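Local coordinates for putative uncharacterized protein (Pseudomonas phage 201phi2-1, PDB 3R4V) that is of unknown function but belongs to the phage tubulin-like family and is modelled with guanosine-5'-diphosphate bound, at residues P2-G14 with I78-L90. Residues are numbered along the deposited sequence; the frame is centred on the assembly and turned at random.
Sequences PVKVCLIFAGGTG and IPEADFYIVCYSL. With GDP (guanosine-5'-diphosphate), chain B.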
ATOM      1  N   PRO A   2      18.176   9.025  13.056  1.00 75.87           N
ATOM      2  CA  PRO A   2      17.126   8.594  12.126  1.00 67.02           C
ATOM      3  C   PRO A   2      16.859   9.659  11.069  1.00 54.88           C
ATOM      4  O   PRO A   2      16.971  10.844  11.367  1.00 53.63           O
ATOM      5  CB  PRO A   2      15.893   8.447  13.029  1.00 65.64           C
ATOM      6  CG  PRO A   2      16.421   8.402  14.425  1.00 71.21           C
ATOM      7  CD  PRO A   2      17.649   9.249  14.409  1.00 76.62           C
ATOM      8  N   VAL A   3      16.517   9.236   9.855  1.00 50.50           N
ATOM      9  CA  VAL A   3      16.111  10.167   8.805  1.00 51.09           C
ATOM     10  C   VAL A   3      14.653  10.566   9.030  1.00 42.67           C
ATOM     11  O   VAL A   3      13.969   9.953   9.846  1.00 42.24           O
ATOM     12  CB  VAL A   3      16.279   9.542   7.407  1.00 52.97           C
ATOM     13  CG1 VAL A   3      17.751   9.325   7.098  1.00 62.25           C
ATOM     14  CG2 VAL A   3      15.516   8.227   7.319  1.00 47.93           C
ATOM     15  N   LYS A   4      14.180  11.591   8.322  1.00 37.50           N
ATOM     16  CA  LYS A   4      12.815  12.068   8.501  1.00 33.55           C
ATOM     17  C   LYS A   4      11.810  11.028   8.014  1.00 31.48           C
ATOM     18  O   LYS A   4      10.805  10.747   8.672  1.00 27.15           O
ATOM     19  CB  LYS A   4      12.579  13.382   7.739  1.00 37.89           C
ATOM     20  CG  LYS A   4      13.310  14.601   8.276  1.00 41.82           C
ATOM     21  CD  LYS A   4      12.791  15.866   7.592  1.00 47.52           C
ATOM     22  CE  LYS A   4      13.744  17.046   7.749  1.00 64.10           C
ATOM     23  NZ  LYS A   4      13.949  17.436   9.168  1.00 70.60           N
ATOM     24  N   VAL A   5      12.081  10.465   6.845  1.00 30.15           N
ATOM     25  CA  VAL A   5      11.177   9.488   6.259  1.00 26.81           C
ATOM     26  C   VAL A   5      11.943   8.552   5.346  1.00 30.18           C
ATOM     27  O   VAL A   5      12.863   8.963   4.625  1.00 33.56           O
ATOM     28  CB  VAL A   5      10.029  10.184   5.465  1.00 28.14           C
ATOM     29  CG1 VAL A   5      10.586  10.961   4.298  1.00 36.85           C
ATOM     30  CG2 VAL A   5       9.001   9.171   4.980  1.00 29.06           C
ATOM     31  N   CYS A   6      11.571   7.282   5.418  1.00 24.89           N
ATOM     32  CA  CYS A   6      12.101   6.281   4.524  0.76 23.46           C
ATOM     33  C   CYS A   6      10.951   5.724   3.676  1.00 24.76           C
ATOM     34  O   CYS A   6       9.910   5.326   4.205  1.00 25.48           O
ATOM     35  CB  CYS A   6      12.777   5.184   5.345  0.76 27.91           C
ATOM     36  SG  CYS A   6      13.301   3.776   4.395  0.76 35.61           S
ATOM     37  N   LEU A   7      11.140   5.714   2.359  1.00 24.34           N
ATOM     38  CA  LEU A   7      10.109   5.227   1.450  1.00 22.98           C
ATOM     39  C   LEU A   7      10.489   3.854   0.911  1.00 21.23           C
ATOM     40  O   LEU A   7      11.581   3.660   0.362  1.00 28.53           O
ATOM     41  CB  LEU A   7       9.903   6.200   0.287  1.00 23.39           C
ATOM     42  CG  LEU A   7       9.435   7.598   0.688  1.00 23.81           C
ATOM     43  CD1 LEU A   7      10.640   8.495   0.945  1.00 26.35           C
ATOM     44  CD2 LEU A   7       8.572   8.188  -0.398  1.00 32.88           C
ATOM     45  N   ILE A   8       9.565   2.910   1.042  1.00 19.29           N
ATOM     46  CA  ILE A   8       9.827   1.531   0.665  1.00 22.18           C
ATOM     47  C   ILE A   8       8.847   1.080  -0.417  1.00 21.09           C
ATOM     48  O   ILE A   8       7.636   1.249  -0.263  1.00 23.88           O
ATOM     49  CB  ILE A   8       9.673   0.630   1.889  1.00 20.00           C
ATOM     50  CG1 ILE A   8      10.695   1.031   2.955  1.00 24.31           C
ATOM     51  CG2 ILE A   8       9.816  -0.839   1.494  1.00 22.06           C
ATOM     52  CD1 ILE A   8      10.328   0.586   4.351  1.00 21.13           C
ATOM     53  N   PHE A   9       9.374   0.515  -1.504  1.00 23.10           N
ATOM     54  CA  PHE A   9       8.566   0.066  -2.640  1.00 19.79           C
ATOM     55  C   PHE A   9       8.864  -1.387  -2.924  1.00 20.97           C
ATOM     56  O   PHE A   9      10.023  -1.805  -2.892  1.00 23.84           O
ATOM     57  CB  PHE A   9       8.894   0.881  -3.901  1.00 19.22           C
ATOM     58  CG  PHE A   9       8.568   2.328  -3.768  1.00 19.19           C
ATOM     59  CD1 PHE A   9       7.312   2.799  -4.127  1.00 22.00           C
ATOM     60  CD2 PHE A   9       9.481   3.203  -3.211  1.00 24.90           C
ATOM     61  CE1 PHE A   9       6.984   4.134  -3.967  1.00 24.85           C
ATOM     62  CE2 PHE A   9       9.163   4.542  -3.056  1.00 27.28           C
ATOM     63  CZ  PHE A   9       7.913   5.007  -3.434  1.00 23.99           C
ATOM     64  N   ALA A  10       7.823  -2.152  -3.232  1.00 19.76           N
ATOM     65  CA  ALA A  10       7.989  -3.590  -3.427  1.00 22.76           C
ATOM     66  C   ALA A  10       7.219  -4.088  -4.633  1.00 16.75           C
ATOM     67  O   ALA A  10       6.102  -3.644  -4.900  1.00 25.43           O
ATOM     68  CB  ALA A  10       7.546  -4.339  -2.191  1.00 20.02           C
ATOM     69  N   GLY A  11       7.833  -5.020  -5.366  1.00 22.63           N
ATOM     70  CA  GLY A  11       7.187  -5.641  -6.504  1.00 20.80           C
ATOM     71  C   GLY A  11       7.216  -4.706  -7.702  1.00 26.06           C
ATOM     72  O   GLY A  11       7.676  -3.564  -7.599  1.00 24.29           O
ATOM     73  N   GLY A  12       6.716  -5.177  -8.839  1.00 27.82           N
ATOM     74  CA  GLY A  12       6.669  -4.359 -10.042  1.00 30.44           C
ATOM     75  C   GLY A  12       5.962  -3.022  -9.895  1.00 29.32           C
ATOM     76  O   GLY A  12       6.481  -1.982 -10.316  1.00 29.84           O
ATOM     77  N   THR A  13       4.777  -3.038  -9.290  1.00 25.42           N
ATOM     78  CA  THR A  13       3.992  -1.823  -9.150  1.00 26.97           C
ATOM     79  C   THR A  13       4.746  -0.805  -8.307  1.00 27.34           C
ATOM     80  O   THR A  13       4.794   0.378  -8.651  1.00 25.20           O
ATOM     81  CB  THR A  13       2.618  -2.101  -8.545  1.00 27.43           C
ATOM     82  OG1 THR A  13       1.842  -2.865  -9.469  1.00 24.77           O
ATOM     83  CG2 THR A  13       1.903  -0.806  -8.259  1.00 20.94           C
ATOM     84  N   GLY A  14       5.342  -1.277  -7.218  1.00 28.58           N
ATOM     85  CA  GLY A  14       6.177  -0.440  -6.374  1.00 29.78           C
ATOM     86  C   GLY A  14       7.359   0.142  -7.135  1.00 28.54           C
ATOM     87  O   GLY A  14       7.675   1.317  -6.982  1.00 28.24           O
ATOM     88  N   ILE A  78      17.553  -0.973   5.524  1.00 32.39           N
ATOM     89  CA  ILE A  78      16.562   0.087   5.715  1.00 29.80           C
ATOM     90  C   ILE A  78      16.881   0.848   6.990  1.00 32.72           C
ATOM     91  O   ILE A  78      16.751   0.316   8.085  1.00 38.39           O
ATOM     92  CB  ILE A  78      15.117  -0.472   5.756  1.00 30.25           C
ATOM     93  CG1 ILE A  78      14.801  -1.221   4.455  1.00 30.04           C
ATOM     94  CG2 ILE A  78      14.107   0.657   6.007  1.00 22.62           C
ATOM     95  CD1 ILE A  78      13.476  -1.991   4.480  1.00 25.80           C
ATOM     96  N   PRO A  79      17.324   2.102   6.849  1.00 37.95           N
ATOM     97  CA  PRO A  79      17.746   2.908   7.999  1.00 39.37           C
ATOM     98  C   PRO A  79      16.607   3.135   8.984  1.00 29.71           C
ATOM     99  O   PRO A  79      15.444   3.062   8.598  1.00 33.53           O
ATOM    100  CB  PRO A  79      18.126   4.252   7.368  1.00 40.42           C
ATOM    101  CG  PRO A  79      18.280   3.988   5.914  1.00 46.33           C
ATOM    102  CD  PRO A  79      17.360   2.863   5.592  1.00 39.94           C
ATOM    103  N   GLU A  80      16.943   3.404  10.240  1.00 35.52           N
ATOM    104  CA  GLU A  80      15.956   3.863  11.208  1.00 36.08           C
ATOM    105  C   GLU A  80      15.425   5.212  10.748  1.00 39.40           C
ATOM    106  O   GLU A  80      16.198   6.101  10.385  1.00 37.52           O
ATOM    107  CB  GLU A  80      16.573   4.001  12.601  1.00 41.49           C
ATOM    108  CG  GLU A  80      17.014   2.685  13.238  1.00 54.69           C
ATOM    109  CD  GLU A  80      15.845   1.775  13.594  1.00 64.91           C
ATOM    110  OE1 GLU A  80      14.752   2.295  13.921  1.00 62.39           O
ATOM    111  OE2 GLU A  80      16.021   0.535  13.550  1.00 65.89           O
ATOM    112  N   ALA A  81      14.108   5.363  10.752  1.00 33.94           N
ATOM    113  CA  ALA A  81      13.506   6.633  10.359  1.00 36.69           C
ATOM    114  C   ALA A  81      12.350   7.009  11.271  1.00 36.99           C
ATOM    115  O   ALA A  81      11.756   6.152  11.925  1.00 39.25           O
ATOM    116  CB  ALA A  81      13.049   6.581   8.913  1.00 29.35           C
ATOM    117  N   ASP A  82      12.038   8.300  11.310  1.00 30.01           N
ATOM    118  CA  ASP A  82      10.920   8.798  12.099  1.00 29.94           C
ATOM    119  C   ASP A  82       9.559   8.435  11.502  1.00 27.06           C
ATOM    120  O   ASP A  82       8.544   8.455  12.199  1.00 30.93           O
ATOM    121  CB  ASP A  82      11.020  10.313  12.273  1.00 34.19           C
ATOM    122  CG  ASP A  82      12.150  10.722  13.208  1.00 41.47           C
ATOM    123  OD1 ASP A  82      12.493   9.922  14.106  1.00 39.18           O
ATOM    124  OD2 ASP A  82      12.691  11.841  13.040  1.00 38.63           O
ATOM    125  N   PHE A  83       9.533   8.129  10.208  1.00 29.68           N
ATOM    126  CA  PHE A  83       8.294   7.743   9.551  1.00 23.82           C
ATOM    127  C   PHE A  83       8.633   6.903   8.334  1.00 21.36           C
ATOM    128  O   PHE A  83       9.700   7.066   7.748  1.00 24.88           O
ATOM    129  CB  PHE A  83       7.515   9.004   9.135  1.00 25.94           C
ATOM    130  CG  PHE A  83       6.076   8.751   8.771  1.00 26.57           C
ATOM    131  CD1 PHE A  83       5.081   8.748   9.743  1.00 19.92           C
ATOM    132  CD2 PHE A  83       5.712   8.539   7.458  1.00 21.42           C
ATOM    133  CE1 PHE A  83       3.750   8.529   9.405  1.00 24.27           C
ATOM    134  CE2 PHE A  83       4.387   8.316   7.111  1.00 20.42           C
ATOM    135  CZ  PHE A  83       3.399   8.318   8.083  1.00 21.75           C
ATOM    136  N   TYR A  84       7.752   5.974   7.962  1.00 21.50           N
ATOM    137  CA  TYR A  84       7.978   5.195   6.746  1.00 21.12           C
ATOM    138  C   TYR A  84       6.758   5.227   5.843  1.00 21.61           C
ATOM    139  O   TYR A  84       5.630   5.353   6.301  1.00 23.00           O
ATOM    140  CB  TYR A  84       8.304   3.725   7.057  1.00 19.05           C
ATOM    141  CG  TYR A  84       9.445   3.506   8.041  1.00 24.54           C
ATOM    142  CD1 TYR A  84      10.705   3.082   7.606  1.00 21.09           C
ATOM    143  CD2 TYR A  84       9.257   3.708   9.403  1.00 21.83           C
ATOM    144  CE1 TYR A  84      11.751   2.865   8.515  1.00 24.54           C
ATOM    145  CE2 TYR A  84      10.291   3.492  10.309  1.00 28.33           C
ATOM    146  CZ  TYR A  84      11.531   3.081   9.858  1.00 31.07           C
ATOM    147  OH  TYR A  84      12.538   2.868  10.770  1.00 36.75           O
ATOM    148  N   ILE A  85       6.988   5.081   4.553  1.00 22.03           N
ATOM    149  CA  ILE A  85       5.893   4.906   3.611  1.00 20.39           C
ATOM    150  C   ILE A  85       6.173   3.616   2.852  1.00 18.54           C
ATOM    151  O   ILE A  85       7.282   3.426   2.349  1.00 24.98           O
ATOM    152  CB  ILE A  85       5.828   6.083   2.640  1.00 21.71           C
ATOM    153  CG1 ILE A  85       5.605   7.387   3.421  1.00 18.63           C
ATOM    154  CG2 ILE A  85       4.744   5.860   1.574  1.00 19.72           C
ATOM    155  CD1 ILE A  85       5.763   8.654   2.599  1.00 25.47           C
ATOM    156  N   VAL A  86       5.183   2.728   2.768  1.00 19.85           N
ATOM    157  CA  VAL A  86       5.352   1.463   2.049  1.00 22.53           C
ATOM    158  C   VAL A  86       4.386   1.391   0.863  1.00 20.92           C
ATOM    159  O   VAL A  86       3.239   1.788   0.990  1.00 23.89           O
ATOM    160  CB  VAL A  86       5.048   0.285   2.952  1.00 17.66           C
ATOM    161  CG1 VAL A  86       5.513  -1.012   2.278  1.00 19.07           C
ATOM    162  CG2 VAL A  86       5.719   0.467   4.300  1.00 20.98           C
ATOM    163  N   CYS A  87       4.835   0.872  -0.275  1.00 18.25           N
ATOM    164  CA  CYS A  87       4.008   0.918  -1.476  1.00 15.03           C
ATOM    165  C   CYS A  87       4.162  -0.327  -2.344  1.00 18.87           C
ATOM    166  O   CYS A  87       5.269  -0.711  -2.704  1.00 19.32           O
ATOM    167  CB  CYS A  87       4.347   2.180  -2.294  1.00 17.82           C
ATOM    168  SG  CYS A  87       3.523   2.276  -3.910  1.00 21.05           S
ATOM    169  N   TYR A  88       3.045  -0.953  -2.679  1.00 17.66           N
ATOM    170  CA  TYR A  88       3.074  -2.160  -3.488  1.00 16.65           C
ATOM    171  C   TYR A  88       1.676  -2.514  -3.974  1.00 20.52           C
ATOM    172  O   TYR A  88       0.689  -1.970  -3.481  1.00 20.26           O
ATOM    173  CB  TYR A  88       3.653  -3.320  -2.660  1.00 18.21           C
ATOM    174  CG  TYR A  88       2.932  -3.546  -1.340  1.00 17.57           C
ATOM    175  CD1 TYR A  88       1.909  -4.472  -1.248  1.00 13.46           C
ATOM    176  CD2 TYR A  88       3.292  -2.843  -0.187  1.00 16.59           C
ATOM    177  CE1 TYR A  88       1.239  -4.701  -0.026  1.00 15.86           C
ATOM    178  CE2 TYR A  88       2.630  -3.071   1.031  1.00 18.81           C
ATOM    179  CZ  TYR A  88       1.613  -3.996   1.091  1.00 18.49           C
ATOM    180  OH  TYR A  88       0.946  -4.220   2.282  1.00 19.09           O
ATOM    181  N   SER A  89       1.597  -3.429  -4.941  1.00 16.80           N
ATOM    182  CA  SER A  89       0.327  -3.979  -5.384  1.00 15.19           C
ATOM    183  C   SER A  89      -0.137  -5.131  -4.488  1.00 19.03           C
ATOM    184  O   SER A  89       0.663  -5.986  -4.103  1.00 19.62           O
ATOM    185  CB  SER A  89       0.423  -4.468  -6.837  1.00 21.69           C
ATOM    186  OG  SER A  89      -0.842  -4.943  -7.304  1.00 24.27           O
ATOM    187  N   LEU A  90      -1.434  -5.163  -4.179  1.00 17.73           N
ATOM    188  CA  LEU A  90      -2.019  -6.265  -3.428  1.00 15.41           C
ATOM    189  C   LEU A  90      -2.184  -7.508  -4.287  1.00 18.89           C
ATOM    190  O   LEU A  90      -2.419  -8.593  -3.755  1.00 17.75           O
ATOM    191  CB  LEU A  90      -3.400  -5.896  -2.897  1.00 14.92           C
ATOM    192  CG  LEU A  90      -3.516  -4.672  -2.008  1.00 15.25           C
ATOM    193  CD1 LEU A  90      -4.977  -4.299  -1.854  1.00 16.68           C
ATOM    194  CD2 LEU A  90      -2.865  -4.987  -0.659  1.00 15.81           C
TER
HETATM  195  PB  GDP B 400       4.542  -8.250  -8.453  1.00 24.95           P
HETATM  196  O1B GDP B 400       5.842  -7.812  -9.089  1.00 20.27           O
HETATM  197  O2B GDP B 400       4.442  -7.606  -7.096  1.00 25.05           O
HETATM  198  O3B GDP B 400       4.487  -9.770  -8.362  1.00 22.68           O
HETATM  199  O3A GDP B 400       3.314  -7.815  -9.380  1.00 22.53           O
HETATM  200  PA  GDP B 400       3.085  -6.369 -10.049  1.00 24.15           P
HETATM  201  O1A GDP B 400       4.098  -6.050 -11.135  1.00 25.96           O
HETATM  202  O2A GDP B 400       3.034  -5.297  -8.998  1.00 26.17           O
HETATM  203  O5' GDP B 400       1.672  -6.609 -10.711  1.00 19.85           O
HETATM  204  C5' GDP B 400       0.539  -7.047  -9.941  1.00 19.54           C
HETATM  205  C4' GDP B 400      -0.756  -6.572 -10.589  1.00 23.49           C
HETATM  206  O4' GDP B 400      -0.881  -5.153 -10.426  1.00 24.22           O
HETATM  207  C3' GDP B 400      -0.801  -6.804 -12.091  1.00 26.45           C
HETATM  208  O3' GDP B 400      -1.416  -8.055 -12.384  1.00 23.04           O
HETATM  209  C2' GDP B 400      -1.650  -5.656 -12.590  1.00 23.43           C
HETATM  210  O2' GDP B 400      -3.036  -5.959 -12.434  1.00 28.23           O
HETATM  211  C1' GDP B 400      -1.364  -4.528 -11.626  1.00 24.88           C
HETATM  212  N9  GDP B 400      -0.252  -3.658 -12.063  1.00 30.46           N
HETATM  213  C8  GDP B 400       0.905  -4.029 -12.664  1.00 26.88           C
HETATM  214  N7  GDP B 400       1.708  -2.954 -12.869  1.00 29.06           N
HETATM  215  C5  GDP B 400       1.075  -1.870 -12.367  1.00 29.28           C
HETATM  216  C6  GDP B 400       1.360  -0.424 -12.235  1.00 27.17           C
HETATM  217  O6  GDP B 400       2.428   0.058 -12.661  1.00 32.05           O
HETATM  218  N1  GDP B 400       0.428   0.350 -11.646  1.00 25.03           N
HETATM  219  C2  GDP B 400      -0.737  -0.152 -11.177  1.00 25.30           C
HETATM  220  N2  GDP B 400      -1.641   0.670 -10.583  1.00 25.78           N
HETATM  221  N3  GDP B 400      -1.055  -1.465 -11.262  1.00 23.60           N
HETATM  222  C4  GDP B 400      -0.204  -2.348 -11.831  1.00 31.18           C
HETATM  223  O   HOH W   1       3.846  -4.634  -6.243  1.00 21.21           O
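Cys-6, Ile-8 and Ala-10 bond alternately to Phe-83, Ile-85 and Cys-87 in a ladder of backbone hydrogen bonds that zips strand 6-10 to strand 84-89, parallel to within 14°. Cys-6 N donates to Phe-83 O and Cys-6 O accepts from Ile-85 N, both at 3.0 Å; Ile-8 repeats the pattern, its N meeting Ile-85 O at 2.7 Å and its O accepting from Cys-87 N, and Ala-10 N closes the run on Cys-87 O. Before the strands, Val-3 bridges Ala-81, where Val-3 CG2 presses unusually tightly on Ala-81 CB at 3.4 Å.

Side chains then sort by face. On one, CD1 of the Tyr-84 ring meets Cys-6 CB (3.7 Å) and Ile-8 CD1 obliquely, with Ala-81 CB over a face near the rim; Ala-81 N and Arg-109 hold its hydroxyl. Cys-6 SG, swung anti to the backbone N (chi1 173°), reaches Ile-78 CG2 at 3.6 Å. On the other, Leu-7 and Ile-85 lie side by side, pointing the same way, against helix 161-178, and the Phe-9 ring sets CD1 3.5 Å from Cys-87 CB, the sulfur obliquely beside it.

Polar contacts take over at the C-terminal ends, where both segments grip GDP. Gly-12 N donates to GDP O1B, while Thr-13 gives GDP O2A two bonds, from N and, at 2.7 Å, from Thr-13 OG1. Ser-89 OG donates to GDP O4' of the ribose, and a water accepts from Ser-89 N and lies within hydrogen-bonding distance of Ala-10 O and GDP O2A. Two neighbouring parallel strands of a central sheet, one leading into a glycine-rich turn and helix at the phosphates, the other bringing Ser-89 to the ribose, make the Rossmann-like nucleotide-binding arrangement of the tubulin/FtsZ superfamily.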